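Structural protein ORF131 (Acidianus two-tailed virus, PDB 3FAJ) is a structural protein of the virion of an archaeal virus and probably binds DNA. Local coordinates at residues Pro50-Thr53 and Leu54-Gly58. Residues are numbered along the deposited sequence; the frame is centred on the assembly and turned at random.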
loop_
_atom_site.group_PDB
_atom_site.type_symbol
_atom_site.label_atom_id
_atom_site.label_comp_id
_atom_site.label_asym_id
_atom_site.label_seq_id
_atom_site.Cartn_x
_atom_site.Cartn_y
_atom_site.Cartn_z
ATOM N N PRO A 50 -11.428 -5.774 4.994
ATOM C CA PRO A 50 -10.197 -5.988 4.220
ATOM C C PRO A 50 -10.061 -5.240 2.888
ATOM O O PRO A 50 -9.112 -5.512 2.161
ATOM C CB PRO A 50 -10.244 -7.495 3.944
ATOM C CG PRO A 50 -11.691 -7.753 3.759
ATOM C CD PRO A 50 -12.402 -6.859 4.769
ATOM N N GLU A 51 -10.975 -4.320 2.570
ATOM C CA GLU A 51 -10.889 -3.553 1.307
ATOM C C GLU A 51 -9.481 -3.035 1.020
ATOM O O GLU A 51 -8.968 -3.184 -0.093
ATOM C CB GLU A 51 -11.878 -2.372 1.304
ATOM C CG GLU A 51 -11.688 -1.370 0.149
ATOM C CD GLU A 51 -12.609 -0.147 0.240
ATOM O OE1 GLU A 51 -13.030 0.229 1.357
ATOM O OE2 GLU A 51 -12.913 0.449 -0.820
ATOM N N VAL A 52 -8.849 -2.456 2.035
ATOM C CA VAL A 52 -7.545 -1.849 1.827
ATOM C C VAL A 52 -6.521 -2.879 1.382
ATOM O O VAL A 52 -5.790 -2.622 0.414
ATOM C CB VAL A 52 -7.039 -1.042 3.063
ATOM C CG1 VAL A 52 -6.951 -1.902 4.329
ATOM C CG2 VAL A 52 -5.667 -0.361 2.746
ATOM N N THR A 53 -6.470 -4.040 2.049
ATOM C CA THR A 53 -5.437 -5.021 1.686
ATOM C C THR A 53 -5.731 -5.758 0.384
ATOM O O THR A 53 -4.798 -6.095 -0.351
ATOM C CB THR A 53 -5.154 -6.010 2.810
ATOM O OG1 THR A 53 -6.391 -6.526 3.287
ATOM C CG2 THR A 53 -4.390 -5.288 3.943
ATOM N N LEU A 54 -7.011 -5.981 0.092
ATOM C CA LEU A 54 -7.396 -6.625 -1.173
ATOM C C LEU A 54 -7.006 -5.713 -2.344
ATOM O O LEU A 54 -6.471 -6.186 -3.357
ATOM C CB LEU A 54 -8.897 -6.902 -1.194
ATOM C CG LEU A 54 -9.385 -7.969 -0.197
ATOM C CD1 LEU A 54 -10.903 -7.914 -0.066
ATOM C CD2 LEU A 54 -8.915 -9.367 -0.628
ATOM N N LYS A 55 -7.269 -4.416 -2.194
ATOM C CA LYS A 55 -6.918 -3.438 -3.223
ATOM C C LYS A 55 -5.397 -3.304 -3.387
ATOM O O LYS A 55 -4.914 -3.249 -4.534
ATOM C CB LYS A 55 -7.535 -2.065 -2.928
ATOM C CG LYS A 55 -9.039 -2.019 -3.115
ATOM C CD LYS A 55 -9.556 -0.611 -2.926
ATOM C CE LYS A 55 -10.959 -0.488 -3.510
ATOM N NZ LYS A 55 -11.510 0.899 -3.357
ATOM N N LEU A 56 -4.655 -3.232 -2.272
ATOM C CA LEU A 56 -3.177 -3.199 -2.347
ATOM C C LEU A 56 -2.659 -4.466 -3.003
ATOM O O LEU A 56 -1.742 -4.407 -3.813
ATOM C CB LEU A 56 -2.550 -3.049 -0.963
ATOM C CG LEU A 56 -2.727 -1.660 -0.337
ATOM C CD1 LEU A 56 -2.272 -1.693 1.137
ATOM C CD2 LEU A 56 -1.964 -0.546 -1.160
ATOM N N ALA A 57 -3.245 -5.615 -2.655
ATOM C CA ALA A 57 -2.826 -6.888 -3.233
ATOM C C ALA A 57 -2.991 -6.878 -4.766
ATOM O O ALA A 57 -2.158 -7.445 -5.494
ATOM C CB ALA A 57 -3.618 -8.043 -2.607
ATOM N N GLY A 58 -4.056 -6.230 -5.237
ATOM C CA GLY A 58 -4.318 -6.079 -6.680
ATOM C C GLY A 58 -3.187 -5.313 -7.360
ATOM O O GLY A 58 -2.735 -5.695 -8.447
#
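Pro50 O takes two donors. Leu54 N meets it at 3.0 Å, nearly in line with the carbonyl. Thr53 OG1 lies 3.1 Å from Pro50 O, at a C=O...OG1 angle of 122°. The Thr53 hydroxyl reaches back because OG1 stands between the backbone N and the carbonyl carbon (chi1 49°). Leu54 CD1 lies 3.9 Å from Pro50 CG, the two side chains side by side. Pro50, after a cis peptide bond, is the N-cap where the chain passes from the short strand 48-49 into helix 51-66 of this mainly helical RIP/P131-family protein. The i to i+4 backbone bonds continue with Lys55 N to Glu51 O, Leu56 N to Val52 O and Ala57 N to Thr53 O, the last 2.8 Å long. One turn apart, Glu51 and Lys55 run side by side as extended chains; Lys55 NZ forms a salt bridge with Glu51 OE2 at 2.9 Å, on the anti side and 23° out of the carboxylate plane. The other oxygen, Glu51 OE1, accepts from Gly48 N, so both ends of the carboxylate are held. On the buried face Val52 CG2 lies 4.0 Å from Leu56 CD1. Leu56 also packs on Ile38 of helix 31-43 and on Ile75 and Val79 of helix 69-86, while Val52 meets Phe42.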